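Local coordinates for Lpg0393 helical bundle domain-containing protein (Legionella pneumophila subsp. pneumophila str. Philadelphia 1, PDB 4R0G) that probably acts as a guanine-nucleotide exchange factor for the small GTPases Rab5, Rab21 and Rab22 through a VPS9-like helical domain, at residues L47-L52 with K117-L122. Numbering follows the deposited sequence.
Sequences LIFEWL and KEVLQL
Within the all-helical VPS9-like domain, helices 40-53 and 116-126 meet through a small apolar contact in which the ring of F49 packs against V119 and L122. V119 CG1 approaches F49 CG to 3.7 Å and lies about as close to F49 CB. The same methyl makes an off-centre CH-pi contact, 4.1 Å from the ring centroid and 29° off its normal. The second methyl, V119 CG2, sits over a face of the ring toward its rim, 4.0 Å from F49 CE2, so the branched valine spreads two methyls along the phenyl group. With F49 CG anti to the backbone N (chi1 176°), the ring extends from its helix toward both aliphatic partners. A flat aromatic suits this place because it bridges the two helices and offers V119 a broad surface, while the longer leucine, a turn further along, reaches the CE1 side of the ring obliquely, from the same side of the ring plane as V119, its CD1 3.8 Å from F49 CE1. Elsewhere on helix 40-53, L47 and I48 pack on helix 80-101, and Y31 also touches F49. With no hydrogen bond between the two segments, their contact rests on dispersion and the burial of apolar side chains, F49 and V119 being buried and L122 only partly exposed.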
ATOM      1  N   LEU A  47     -15.572  14.777 -15.751  1.00 46.28           N
ATOM      2  CA  LEU A  47     -14.740  13.768 -16.418  1.00 42.55           C
ATOM      3  C   LEU A  47     -15.440  13.091 -17.600  1.00 44.13           C
ATOM      4  O   LEU A  47     -14.817  12.884 -18.623  1.00 45.62           O
ATOM      5  CB  LEU A  47     -14.316  12.688 -15.451  1.00 43.74           C
ATOM      6  CG  LEU A  47     -12.915  12.745 -14.890  1.00 49.24           C
ATOM      7  CD1 LEU A  47     -12.829  13.834 -13.874  1.00 49.99           C
ATOM      8  CD2 LEU A  47     -12.622  11.414 -14.222  1.00 46.03           C
ATOM      9  N   ILE A  48     -16.717  12.733 -17.477  1.00 42.50           N
ATOM     10  CA  ILE A  48     -17.391  12.080 -18.605  1.00 45.24           C
ATOM     11  C   ILE A  48     -17.544  13.049 -19.779  1.00 48.72           C
ATOM     12  O   ILE A  48     -17.219  12.732 -20.928  1.00 49.35           O
ATOM     13  CB  ILE A  48     -18.783  11.536 -18.253  1.00 45.20           C
ATOM     14  CG1 ILE A  48     -18.657  10.312 -17.347  1.00 42.74           C
ATOM     15  CG2 ILE A  48     -19.520  11.143 -19.542  1.00 41.02           C
ATOM     16  CD1 ILE A  48     -19.852  10.112 -16.498  1.00 43.14           C
ATOM     17  N   PHE A  49     -18.053  14.233 -19.481  1.00 48.96           N
ATOM     18  CA  PHE A  49     -18.191  15.263 -20.481  1.00 50.29           C
ATOM     19  C   PHE A  49     -16.862  15.475 -21.152  1.00 50.54           C
ATOM     20  O   PHE A  49     -16.726  15.351 -22.364  1.00 54.24           O
ATOM     21  CB  PHE A  49     -18.590  16.566 -19.811  1.00 54.03           C
ATOM     22  CG  PHE A  49     -18.676  17.705 -20.747  1.00 54.92           C
ATOM     23  CD1 PHE A  49     -19.682  17.751 -21.703  1.00 54.68           C
ATOM     24  CD2 PHE A  49     -17.749  18.727 -20.694  1.00 57.67           C
ATOM     25  CE1 PHE A  49     -19.775  18.804 -22.584  1.00 50.45           C
ATOM     26  CE2 PHE A  49     -17.826  19.792 -21.582  1.00 59.09           C
ATOM     27  CZ  PHE A  49     -18.849  19.830 -22.524  1.00 57.85           C
ATOM     28  N   GLU A  50     -15.863  15.760 -20.340  1.00 51.66           N
ATOM     29  CA  GLU A  50     -14.568  16.134 -20.868  1.00 51.47           C
ATOM     30  C   GLU A  50     -13.907  15.043 -21.743  1.00 44.83           C
ATOM     31  O   GLU A  50     -13.341  15.298 -22.800  1.00 45.56           O
ATOM     32  CB  GLU A  50     -13.681  16.560 -19.712  1.00 43.66           C
ATOM     33  CG  GLU A  50     -12.686  17.570 -20.123  1.00 52.64           C
ATOM     34  CD  GLU A  50     -13.273  18.936 -20.383  1.00 62.26           C
ATOM     35  OE1 GLU A  50     -14.020  19.439 -19.523  1.00 67.52           O
ATOM     36  OE2 GLU A  50     -12.977  19.519 -21.448  1.00 74.03           O
ATOM     37  N   TRP A  51     -14.016  13.813 -21.318  1.00 43.59           N
ATOM     38  CA  TRP A  51     -13.356  12.750 -22.023  1.00 45.69           C
ATOM     39  C   TRP A  51     -14.078  12.488 -23.346  1.00 48.11           C
ATOM     40  O   TRP A  51     -13.471  12.040 -24.315  1.00 48.42           O
ATOM     41  CB  TRP A  51     -13.382  11.524 -21.116  1.00 44.19           C
ATOM     42  CG  TRP A  51     -12.357  10.519 -21.397  1.00 46.59           C
ATOM     43  CD1 TRP A  51     -11.578  10.421 -22.515  1.00 46.98           C
ATOM     44  CD2 TRP A  51     -11.994   9.420 -20.547  1.00 51.85           C
ATOM     45  NE1 TRP A  51     -10.745   9.331 -22.408  1.00 48.68           N
ATOM     46  CE2 TRP A  51     -10.976   8.701 -21.213  1.00 48.79           C
ATOM     47  CE3 TRP A  51     -12.439   8.970 -19.292  1.00 45.73           C
ATOM     48  CZ2 TRP A  51     -10.386   7.551 -20.658  1.00 47.57           C
ATOM     49  CZ3 TRP A  51     -11.856   7.821 -18.744  1.00 39.45           C
ATOM     50  CH2 TRP A  51     -10.840   7.132 -19.425  1.00 40.99           C
ATOM     51  N   LEU A  52     -15.380  12.751 -23.374  1.00 46.20           N
ATOM     52  CA  LEU A  52     -16.171  12.512 -24.572  1.00 45.59           C
ATOM     53  C   LEU A  52     -15.923  13.584 -25.639  1.00 49.42           C
ATOM     54  O   LEU A  52     -16.012  13.318 -26.844  1.00 47.58           O
ATOM     55  CB  LEU A  52     -17.665  12.398 -24.222  1.00 47.30           C
ATOM     56  CG  LEU A  52     -18.104  11.091 -23.539  1.00 46.30           C
ATOM     57  CD1 LEU A  52     -19.593  11.050 -23.267  1.00 37.37           C
ATOM     58  CD2 LEU A  52     -17.698   9.873 -24.363  1.00 42.15           C
ATOM     59  N   LYS A 117     -21.823  24.460 -13.719  1.00 70.93           N
ATOM     60  CA  LYS A 117     -23.287  24.489 -13.667  1.00 66.47           C
ATOM     61  C   LYS A 117     -23.918  24.234 -15.021  1.00 60.92           C
ATOM     62  O   LYS A 117     -25.018  23.700 -15.105  1.00 62.86           O
ATOM     63  CB  LYS A 117     -23.808  25.806 -13.073  1.00 61.23           C
ATOM     64  CG  LYS A 117     -23.443  26.000 -11.598  1.00 83.07           C
ATOM     65  CD  LYS A 117     -24.591  26.633 -10.794  1.00 92.67           C
ATOM     66  CE  LYS A 117     -24.451  26.342  -9.286  1.00 98.24           C
ATOM     67  NZ  LYS A 117     -25.529  26.977  -8.448  1.00106.09           N
ATOM     68  N   GLU A 118     -23.210  24.600 -16.078  1.00 59.62           N
ATOM     69  CA  GLU A 118     -23.750  24.436 -17.415  1.00 65.95           C
ATOM     70  C   GLU A 118     -23.640  22.994 -17.889  1.00 70.94           C
ATOM     71  O   GLU A 118     -24.537  22.497 -18.587  1.00 62.81           O
ATOM     72  CB  GLU A 118     -23.091  25.409 -18.401  1.00 71.60           C
ATOM     73  CG  GLU A 118     -23.561  26.867 -18.214  1.00 79.97           C
ATOM     74  CD  GLU A 118     -23.270  27.759 -19.411  1.00 80.89           C
ATOM     75  OE1 GLU A 118     -22.126  27.734 -19.923  1.00 78.66           O
ATOM     76  OE2 GLU A 118     -24.198  28.484 -19.840  1.00 87.65           O
ATOM     77  N   VAL A 119     -22.553  22.324 -17.488  1.00 68.59           N
ATOM     78  CA  VAL A 119     -22.333  20.923 -17.846  1.00 61.60           C
ATOM     79  C   VAL A 119     -23.238  19.995 -17.051  1.00 61.96           C
ATOM     80  O   VAL A 119     -23.850  19.083 -17.613  1.00 58.02           O
ATOM     81  CB  VAL A 119     -20.860  20.507 -17.680  1.00 68.32           C
ATOM     82  CG1 VAL A 119     -20.679  19.019 -17.975  1.00 64.40           C
ATOM     83  CG2 VAL A 119     -19.989  21.326 -18.604  1.00 62.34           C
ATOM     84  N   LEU A 120     -23.339  20.241 -15.749  1.00 63.97           N
ATOM     85  CA  LEU A 120     -24.239  19.464 -14.902  1.00 62.36           C
ATOM     86  C   LEU A 120     -25.661  19.541 -15.443  1.00 61.36           C
ATOM     87  O   LEU A 120     -26.421  18.581 -15.362  1.00 64.47           O
ATOM     88  CB  LEU A 120     -24.171  19.927 -13.438  1.00 60.12           C
ATOM     89  CG  LEU A 120     -22.835  19.704 -12.717  1.00 65.31           C
ATOM     90  CD1 LEU A 120     -22.866  20.207 -11.284  1.00 76.32           C
ATOM     91  CD2 LEU A 120     -22.409  18.237 -12.737  1.00 68.17           C
ATOM     92  N   GLN A 121     -26.020  20.677 -16.024  1.00 65.25           N
ATOM     93  CA  GLN A 121     -27.334  20.768 -16.646  1.00 71.89           C
ATOM     94  C   GLN A 121     -27.437  19.950 -17.925  1.00 68.47           C
ATOM     95  O   GLN A 121     -28.453  19.293 -18.145  1.00 68.23           O
ATOM     96  CB  GLN A 121     -27.776  22.212 -16.864  1.00 69.11           C
ATOM     97  CG  GLN A 121     -28.828  22.635 -15.850  1.00 77.83           C
ATOM     98  CD  GLN A 121     -29.558  23.888 -16.254  1.00 83.20           C
ATOM     99  OE1 GLN A 121     -30.433  23.857 -17.133  1.00 79.97           O
ATOM    100  NE2 GLN A 121     -29.209  25.009 -15.615  1.00 80.46           N
ATOM    101  N   LEU A 122     -26.389  19.992 -18.750  1.00 61.53           N
ATOM    102  CA  LEU A 122     -26.324  19.185 -19.961  1.00 59.16           C
ATOM    103  C   LEU A 122     -26.472  17.736 -19.552  1.00 63.49           C
ATOM    104  O   LEU A 122     -27.141  16.943 -20.225  1.00 58.72           O
ATOM    105  CB  LEU A 122     -24.978  19.367 -20.667  1.00 52.43           C
ATOM    106  CG  LEU A 122     -24.953  19.258 -22.206  1.00 55.63           C
ATOM    107  CD1 LEU A 122     -23.546  18.970 -22.784  1.00 54.36           C
ATOM    108  CD2 LEU A 122     -25.983  18.284 -22.779  1.00 45.58           C
TER